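Local structure of secretory pathway GDP dissociation inhibitor (Saccharomyces cerevisiae, 2BCG) at residues R341-Y346 with I366-E371; G307-R312 with M394-L399. The protein inhibits GDP dissociation from the Rab GTPase Sec4, extracts GDP-bound Ypt7 from vacuolar membranes and is essential to the yeast secretory pathway. All coordinates share one frame; numbering follows the deposited sequence.

Interaction 1 of 2, residues R341-Y346 with I366-E371; sequences RKSDIY and ISTIIE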
ATOM      1  N   ARG A 341     -14.978 -10.771 -27.011  1.00 20.99           N
ATOM      2  CA  ARG A 341     -15.460  -9.915 -25.947  1.00 19.68           C
ATOM      3  C   ARG A 341     -15.367  -8.426 -26.242  1.00 20.66           C
ATOM      4  O   ARG A 341     -14.738  -7.993 -27.229  1.00 21.93           O
ATOM      5  CB  ARG A 341     -14.666 -10.212 -24.655  1.00 18.60           C
ATOM      6  CG  ARG A 341     -15.079 -11.488 -23.977  1.00 17.80           C
ATOM      7  CD  ARG A 341     -14.306 -11.731 -22.653  1.00 18.25           C
ATOM      8  NE  ARG A 341     -14.520 -10.678 -21.652  1.00 16.48           N
ATOM      9  CZ  ARG A 341     -15.550 -10.604 -20.800  1.00 16.23           C
ATOM     10  NH1 ARG A 341     -16.524 -11.526 -20.780  1.00 17.71           N
ATOM     11  NH2 ARG A 341     -15.598  -9.586 -19.948  1.00 16.40           N
ATOM     12  N   LYS A 342     -15.973  -7.638 -25.355  1.00 21.52           N
ATOM     13  CA  LYS A 342     -15.875  -6.184 -25.415  1.00 23.20           C
ATOM     14  C   LYS A 342     -14.753  -5.649 -24.529  1.00 22.00           C
ATOM     15  O   LYS A 342     -14.341  -4.498 -24.684  1.00 23.42           O
ATOM     16  CB  LYS A 342     -17.201  -5.549 -24.989  1.00 23.03           C
ATOM     17  CG  LYS A 342     -18.411  -6.043 -25.809  1.00 25.69           C
ATOM     18  CD  LYS A 342     -19.722  -5.539 -25.237  1.00 26.53           C
ATOM     19  CE  LYS A 342     -20.886  -5.918 -26.167  1.00 32.10           C
ATOM     20  NZ  LYS A 342     -22.114  -5.065 -25.975  1.00 34.91           N
ATOM     21  N   SER A 343     -14.257  -6.472 -23.595  1.00 20.63           N
ATOM     22  CA  SER A 343     -13.200  -6.027 -22.696  1.00 19.09           C
ATOM     23  C   SER A 343     -12.256  -7.169 -22.386  1.00 18.11           C
ATOM     24  O   SER A 343     -12.623  -8.341 -22.352  1.00 18.46           O
ATOM     25  CB  SER A 343     -13.712  -5.362 -21.418  0.50 19.74           C
ATOM     26  OG  SER A 343     -14.209  -6.311 -20.526  0.50 20.00           O
ATOM     27  N   ASP A 344     -11.034  -6.780 -22.109  1.00 17.12           N
ATOM     28  CA  ASP A 344     -10.011  -7.753 -21.733  1.00 15.42           C
ATOM     29  C   ASP A 344     -10.313  -8.407 -20.372  1.00 14.92           C
ATOM     30  O   ASP A 344     -10.996  -7.847 -19.518  1.00 14.45           O
ATOM     31  CB  ASP A 344      -8.644  -7.078 -21.677  1.00 15.53           C
ATOM     32  CG  ASP A 344      -8.167  -6.582 -23.033  1.00 15.50           C
ATOM     33  OD1 ASP A 344      -7.040  -6.048 -23.095  1.00 17.41           O
ATOM     34  OD2 ASP A 344      -8.910  -6.736 -24.033  1.00 18.31           O
ATOM     35  N   ILE A 345      -9.786  -9.608 -20.188  1.00 13.08           N
ATOM     36  CA  ILE A 345      -9.755 -10.243 -18.848  1.00 12.89           C
ATOM     37  C   ILE A 345      -8.321 -10.222 -18.391  1.00 12.52           C
ATOM     38  O   ILE A 345      -7.395 -10.483 -19.186  1.00 13.03           O
ATOM     39  CB  ILE A 345     -10.240 -11.719 -18.903  1.00 12.99           C
ATOM     40  CG1 ILE A 345     -11.667 -11.774 -19.486  1.00 13.55           C
ATOM     41  CG2 ILE A 345     -10.155 -12.353 -17.506  1.00 13.22           C
ATOM     42  CD1 ILE A 345     -12.244 -13.151 -19.564  1.00 14.70           C
ATOM     43  N   TYR A 346      -8.128  -9.839 -17.130  1.00 11.67           N
ATOM     44  CA  TYR A 346      -6.798  -9.833 -16.511  1.00 11.09           C
ATOM     45  C   TYR A 346      -6.681 -10.928 -15.465  1.00 11.82           C
ATOM     46  O   TYR A 346      -7.648 -11.307 -14.805  1.00 12.24           O
ATOM     47  CB  TYR A 346      -6.497  -8.492 -15.814  1.00 12.53           C
ATOM     48  CG  TYR A 346      -6.345  -7.318 -16.769  1.00 12.31           C
ATOM     49  CD1 TYR A 346      -7.195  -6.225 -16.653  1.00 15.52           C
ATOM     50  CD2 TYR A 346      -5.324  -7.277 -17.748  1.00 13.83           C
ATOM     51  CE1 TYR A 346      -7.093  -5.135 -17.519  1.00 15.98           C
ATOM     52  CE2 TYR A 346      -5.202  -6.177 -18.603  1.00 14.02           C
ATOM     53  CZ  TYR A 346      -6.074  -5.119 -18.473  1.00 13.25           C
ATOM     54  OH  TYR A 346      -5.960  -4.016 -19.275  1.00 16.12           O
ATOM     55  N   ILE A 366      -8.551 -12.960 -10.817  1.00 12.26           N
ATOM     56  CA  ILE A 366      -9.026 -12.790 -12.188  1.00 12.94           C
ATOM     57  C   ILE A 366     -10.052 -11.665 -12.154  1.00 13.30           C
ATOM     58  O   ILE A 366     -10.903 -11.617 -11.248  1.00 13.62           O
ATOM     59  CB  ILE A 366      -9.716 -14.070 -12.706  1.00 13.78           C
ATOM     60  CG1 ILE A 366      -8.735 -15.273 -12.735  1.00 15.18           C
ATOM     61  CG2 ILE A 366     -10.308 -13.836 -14.088  1.00 15.49           C
ATOM     62  CD1 ILE A 366      -9.483 -16.601 -12.806  1.00 15.88           C
ATOM     63  N   SER A 367     -10.014 -10.782 -13.142  1.00 12.77           N
ATOM     64  CA  SER A 367     -11.033  -9.725 -13.170  1.00 13.58           C
ATOM     65  C   SER A 367     -11.372  -9.290 -14.573  1.00 13.29           C
ATOM     66  O   SER A 367     -10.541  -9.341 -15.478  1.00 12.37           O
ATOM     67  CB  SER A 367     -10.607  -8.545 -12.324  1.00 14.85           C
ATOM     68  OG  SER A 367      -9.552  -7.879 -12.921  1.00 16.30           O
ATOM     69  N   THR A 368     -12.612  -8.832 -14.728  1.00 13.08           N
ATOM     70  CA  THR A 368     -13.023  -8.228 -15.981  1.00 13.14           C
ATOM     71  C   THR A 368     -14.320  -7.483 -15.724  1.00 13.25           C
ATOM     72  O   THR A 368     -14.980  -7.691 -14.694  1.00 13.18           O
ATOM     73  CB  THR A 368     -13.220  -9.310 -17.073  1.00 13.85           C
ATOM     74  OG1 THR A 368     -13.300  -8.691 -18.370  1.00 14.76           O
ATOM     75  CG2 THR A 368     -14.483 -10.149 -16.785  1.00 13.39           C
ATOM     76  N   ILE A 369     -14.638  -6.581 -16.641  1.00 13.87           N
ATOM     77  CA  ILE A 369     -15.935  -5.937 -16.662  1.00 14.66           C
ATOM     78  C   ILE A 369     -16.952  -6.964 -17.205  1.00 14.77           C
ATOM     79  O   ILE A 369     -16.745  -7.584 -18.255  1.00 14.76           O
ATOM     80  CB  ILE A 369     -15.866  -4.723 -17.611  0.50 14.66           C
ATOM     81  CG1 ILE A 369     -14.955  -3.621 -17.045  0.50 14.95           C
ATOM     82  CG2 ILE A 369     -17.271  -4.204 -17.963  0.50 13.97           C
ATOM     83  CD1 ILE A 369     -15.319  -3.136 -15.675  0.50 16.35           C
ATOM     84  N   ILE A 370     -18.009  -7.179 -16.441  1.00 15.19           N
ATOM     85  CA  ILE A 370     -19.045  -8.136 -16.787  1.00 16.73           C
ATOM     86  C   ILE A 370     -19.753  -7.677 -18.059  1.00 16.56           C
ATOM     87  O   ILE A 370     -20.143  -6.507 -18.170  1.00 17.70           O
ATOM     88  CB  ILE A 370     -20.026  -8.293 -15.597  1.00 16.38           C
ATOM     89  CG1 ILE A 370     -19.357  -9.019 -14.436  1.00 16.81           C
ATOM     90  CG2 ILE A 370     -21.314  -9.070 -15.994  1.00 18.06           C
ATOM     91  CD1 ILE A 370     -20.111  -8.854 -13.128  1.00 17.47           C
ATOM     92  N   GLU A 371     -19.908  -8.598 -19.012  1.00 16.34           N
ATOM     93  CA  GLU A 371     -20.678  -8.299 -20.245  1.00 18.18           C
ATOM     94  C   GLU A 371     -21.761  -9.331 -20.552  1.00 18.79           C
ATOM     95  O   GLU A 371     -22.445  -9.223 -21.583  1.00 20.61           O
ATOM     96  CB  GLU A 371     -19.767  -8.078 -21.455  1.00 18.02           C
ATOM     97  CG  GLU A 371     -18.930  -9.303 -21.845  1.00 18.88           C
ATOM     98  CD  GLU A 371     -18.012  -9.014 -23.009  1.00 20.36           C
ATOM     99  OE1 GLU A 371     -18.227  -9.616 -24.105  1.00 23.52           O
ATOM    100  OE2 GLU A 371     -17.093  -8.182 -22.836  1.00 21.46           O
TER
HETATM  101  O   HOH W   1     -22.509  -7.231 -23.968  1.00 45.21           O
HETATM  102  O   HOH W   2     -16.737  -6.461 -20.878  1.00 21.50           O
HETATM  103  O   HOH W   3      -7.207  -9.246 -12.219  1.00 15.35           O

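Interaction 2 of 2, residues G307-R312 with M394-L399; sequences GQRVIR and MGIAEL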
ATOM      1  N   GLY A 307     -21.864   2.541 -14.842  1.00 23.91           N
ATOM      2  CA  GLY A 307     -22.553   1.558 -15.688  1.00 24.70           C
ATOM      3  C   GLY A 307     -21.763   0.271 -15.906  1.00 24.87           C
ATOM      4  O   GLY A 307     -22.128  -0.565 -16.754  1.00 26.55           O
ATOM      5  N   GLN A 308     -20.695   0.101 -15.133  1.00 23.63           N
ATOM      6  CA  GLN A 308     -19.873  -1.111 -15.214  1.00 21.92           C
ATOM      7  C   GLN A 308     -19.812  -1.843 -13.886  1.00 19.97           C
ATOM      8  O   GLN A 308     -19.752  -1.245 -12.824  1.00 18.73           O
ATOM      9  CB  GLN A 308     -18.456  -0.757 -15.624  1.00 22.99           C
ATOM     10  CG  GLN A 308     -18.335  -0.070 -16.958  1.00 26.56           C
ATOM     11  CD  GLN A 308     -16.968   0.502 -17.154  1.00 30.40           C
ATOM     12  OE1 GLN A 308     -16.217   0.023 -17.993  1.00 33.30           O
ATOM     13  NE2 GLN A 308     -16.619   1.533 -16.362  1.00 32.00           N
ATOM     14  N   ARG A 309     -19.832  -3.168 -13.966  1.00 17.42           N
ATOM     15  CA  ARG A 309     -19.646  -3.998 -12.798  1.00 17.65           C
ATOM     16  C   ARG A 309     -18.429  -4.864 -13.091  1.00 16.42           C
ATOM     17  O   ARG A 309     -18.276  -5.384 -14.203  1.00 16.25           O
ATOM     18  CB  ARG A 309     -20.828  -4.949 -12.581  1.00 18.75           C
ATOM     19  CG  ARG A 309     -22.099  -4.283 -12.074  1.00 20.38           C
ATOM     20  CD  ARG A 309     -23.093  -5.339 -11.583  1.00 24.04           C
ATOM     21  NE  ARG A 309     -23.389  -6.370 -12.590  1.00 23.93           N
ATOM     22  CZ  ARG A 309     -23.717  -7.640 -12.314  1.00 23.20           C
ATOM     23  NH1 ARG A 309     -23.742  -8.071 -11.058  1.00 23.62           N
ATOM     24  NH2 ARG A 309     -24.001  -8.481 -13.303  1.00 23.16           N
ATOM     25  N   VAL A 310     -17.584  -5.018 -12.081  1.00 15.26           N
ATOM     26  CA  VAL A 310     -16.364  -5.799 -12.239  1.00 14.84           C
ATOM     27  C   VAL A 310     -16.476  -7.056 -11.407  1.00 14.60           C
ATOM     28  O   VAL A 310     -16.757  -6.988 -10.211  1.00 16.43           O
ATOM     29  CB  VAL A 310     -15.135  -4.983 -11.756  1.00 15.24           C
ATOM     30  CG1 VAL A 310     -13.833  -5.743 -12.041  1.00 16.24           C
ATOM     31  CG2 VAL A 310     -15.080  -3.620 -12.437  1.00 18.48           C
ATOM     32  N   ILE A 311     -16.229  -8.213 -12.030  1.00 13.46           N
ATOM     33  CA  ILE A 311     -16.174  -9.451 -11.241  1.00 13.88           C
ATOM     34  C   ILE A 311     -14.710  -9.685 -10.883  1.00 13.02           C
ATOM     35  O   ILE A 311     -13.815  -9.506 -11.759  1.00 13.41           O
ATOM     36  CB  ILE A 311     -16.790 -10.675 -11.960  1.00 13.87           C
ATOM     37  CG1 ILE A 311     -16.718 -11.923 -11.078  1.00 15.06           C
ATOM     38  CG2 ILE A 311     -16.176 -10.879 -13.336  1.00 14.81           C
ATOM     39  CD1 ILE A 311     -17.616 -13.071 -11.535  1.00 15.60           C
ATOM     40  N   ARG A 312     -14.476 -10.039  -9.615  1.00 12.74           N
ATOM     41  CA  ARG A 312     -13.127 -10.338  -9.140  1.00 13.05           C
ATOM     42  C   ARG A 312     -13.163 -11.681  -8.425  1.00 12.44           C
ATOM     43  O   ARG A 312     -13.939 -11.881  -7.456  1.00 13.37           O
ATOM     44  CB  ARG A 312     -12.600  -9.234  -8.217  1.00 12.94           C
ATOM     45  CG  ARG A 312     -12.474  -7.882  -8.958  1.00 13.95           C
ATOM     46  CD  ARG A 312     -12.092  -6.739  -8.073  1.00 16.25           C
ATOM     47  NE  ARG A 312     -11.793  -5.517  -8.837  1.00 14.78           N
ATOM     48  CZ  ARG A 312     -12.399  -4.330  -8.677  1.00 14.75           C
ATOM     49  NH1 ARG A 312     -13.339  -4.157  -7.769  1.00 14.65           N
ATOM     50  NH2 ARG A 312     -12.000  -3.284  -9.401  1.00 15.34           N
ATOM     51  N   MET A 394     -15.462 -15.241  -4.712  1.00 13.66           N
ATOM     52  CA  MET A 394     -15.972 -14.472  -5.831  1.00 15.82           C
ATOM     53  C   MET A 394     -16.719 -13.258  -5.324  1.00 15.11           C
ATOM     54  O   MET A 394     -17.562 -13.367  -4.425  1.00 16.35           O
ATOM     55  CB  MET A 394     -16.998 -15.279  -6.639  1.00 17.22           C
ATOM     56  CG  MET A 394     -16.685 -16.744  -6.941  1.00 21.71           C
ATOM     57  SD  MET A 394     -15.465 -16.722  -8.218  1.00 27.13           S
ATOM     58  CE  MET A 394     -16.435 -16.270  -9.633  1.00 21.85           C
ATOM     59  N   GLY A 395     -16.424 -12.122  -5.938  1.00 15.71           N
ATOM     60  CA  GLY A 395     -17.081 -10.860  -5.580  1.00 16.78           C
ATOM     61  C   GLY A 395     -17.373 -10.082  -6.844  1.00 16.77           C
ATOM     62  O   GLY A 395     -16.673 -10.224  -7.871  1.00 16.63           O
ATOM     63  N   ILE A 396     -18.414  -9.258  -6.774  1.00 16.84           N
ATOM     64  CA  ILE A 396     -18.755  -8.350  -7.878  1.00 17.13           C
ATOM     65  C   ILE A 396     -18.885  -6.944  -7.295  1.00 18.11           C
ATOM     66  O   ILE A 396     -19.519  -6.762  -6.257  1.00 19.52           O
ATOM     67  CB  ILE A 396     -20.057  -8.791  -8.588  1.00 17.15           C
ATOM     68  CG1 ILE A 396     -19.821 -10.190  -9.204  1.00 17.58           C
ATOM     69  CG2 ILE A 396     -20.475  -7.740  -9.606  1.00 17.95           C
ATOM     70  CD1 ILE A 396     -21.086 -10.805  -9.840  1.00 20.15           C
ATOM     71  N   ALA A 397     -18.247  -5.972  -7.932  1.00 17.77           N
ATOM     72  CA  ALA A 397     -18.294  -4.585  -7.481  1.00 17.52           C
ATOM     73  C   ALA A 397     -18.870  -3.683  -8.584  1.00 17.41           C
ATOM     74  O   ALA A 397     -18.461  -3.783  -9.743  1.00 17.12           O
ATOM     75  CB  ALA A 397     -16.896  -4.110  -7.080  1.00 17.66           C
ATOM     76  N   GLU A 398     -19.815  -2.812  -8.215  1.00 18.10           N
ATOM     77  CA  GLU A 398     -20.282  -1.793  -9.145  1.00 18.74           C
ATOM     78  C   GLU A 398     -19.348  -0.601  -9.013  1.00 17.28           C
ATOM     79  O   GLU A 398     -18.979  -0.245  -7.905  1.00 17.45           O
ATOM     80  CB  GLU A 398     -21.731  -1.384  -8.829  1.00 19.81           C
ATOM     81  CG  GLU A 398     -22.314  -0.523  -9.931  1.00 24.89           C
ATOM     82  CD  GLU A 398     -23.826  -0.376  -9.878  1.00 30.00           C
ATOM     83  OE1 GLU A 398     -24.386   0.231 -10.813  1.00 34.31           O
ATOM     84  OE2 GLU A 398     -24.451  -0.843  -8.908  1.00 34.04           O
ATOM     85  N   LEU A 399     -18.925  -0.027 -10.137  1.00 16.88           N
ATOM     86  CA  LEU A 399     -18.031   1.134 -10.132  1.00 16.30           C
ATOM     87  C   LEU A 399     -18.804   2.449 -10.034  1.00 16.98           C
ATOM     88  O   LEU A 399     -19.747   2.684 -10.805  1.00 18.19           O
ATOM     89  CB  LEU A 399     -17.155   1.157 -11.377  1.00 16.56           C
ATOM     90  CG  LEU A 399     -16.335  -0.106 -11.607  1.00 16.48           C
ATOM     91  CD1 LEU A 399     -15.498   0.179 -12.847  1.00 18.04           C
ATOM     92  CD2 LEU A 399     -15.473  -0.420 -10.369  1.00 16.19           C
TER
HETATM   93  O   HOH W   4     -15.345  -7.108  -7.665  1.00 37.91           O

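Interaction 1 of 2, residues R341-Y346 with I366-E371
Glu371 holds CG between its backbone N and carbonyl carbon (chi1 63°) and then runs extended, while Arg341 bends at chi3 (61°), and the two side chains meet as stacked planes 25° apart at the open end of the β-hairpin formed by strands 345-351 and 362-369. Glu371 OE2 sits over the centre of the Arg341 guanidinium, 3.5 Å from NH2, a salt bridge of charges alone with no N-H aimed at it. Glu371 OE2 also takes the Lys342 N-H through its syn lone pair, N to OE2 2.8 Å. Arg341 NE bonds back to Ser343 O, NH1 pairs with Glu378, and NH2 makes weak bonds to Ile369 O, near the guanidinium plane, and to Thr368 OG1, met tip to tip. Thr368 OG1, anti to its backbone N, donates to Asp344 O at 2.7 Å from above that carbonyl plane. Beyond it the regular antiparallel pairing begins: Tyr346 and Ser367 exchange both backbone bonds, and Ile345 CG2 touches Ile366 CG2 at 3.7 Å. A water donates to Ile369 O and, at 2.6 Å, to Glu371 OE2.

Interaction 2 of 2, residues G307-R312 with M394-L399
Val310 and Leu399 cross obliquely on one face of an antiparallel pair of β-strands, 308-312 and 394-399, with Val310 CG2 lying 3.8 Å from Leu399 CG and as near to both of its methyl groups. Strand 391-402 is outermost in the mixed sheet within this chain, and 303-317 is its inner neighbour. Leu399 CD1 also reaches the amide end of Gln308, whose NE2 is bonded to Thr306. An alanine in place of Leu399 would probably open a gap beside Val310 CG2 and take away the CD1 contact of the Gln308 amide. Further along this face Arg312 runs extended from CG to NE, its NH1 3.6 Å from Ala397 CB. Val310 CG1 lies over one face of the guanidinium, offset toward the rim, and NH2 is bonded to Tyr417 O. The other face carries Arg309, Ile311, Ile396 and Glu398. With CG1 anti to its backbone N (chi1 -179°), Ile311 places CG1 4.0 Å from Ile396 CG1, and its CD1 meets Met394 CE. Arg309 NH1 lies 3.6 Å from Ile396 CG2. Five backbone bonds join the strands, the straightest being Arg312 N to Gly395 O (2.8 Å, 178°). The direct polar links across this pair are thus all made by the main chain, while the side chains, even the two arginines, meet their partners across it through van der Waals contact.

In the fold
Both interactions belong to the mixed β-sheet in which strands 345-351, 362-369, 303-317 and 391-402 lie side by side in that order. Their centres are about 10 Å apart. Along the chain, interaction 1 is nested inside the loop closed by interaction 2, so a local hairpin is set beside a long-range pairing. Between them, Ile370 N lies 2.9 Å from Arg309 O and Thr368 O 3.0 Å from Ile311 N, both probable hydrogen bonds. The strand parts of the four segments lie in one sheet, and loop 341-344 runs beyond its end. There Asp344 bonds His197 of helix 189-199, which carries geranylgeranyl-pocket residues Phe194 and Met199, so the sheet's end adjoins the lipid-binding helical part.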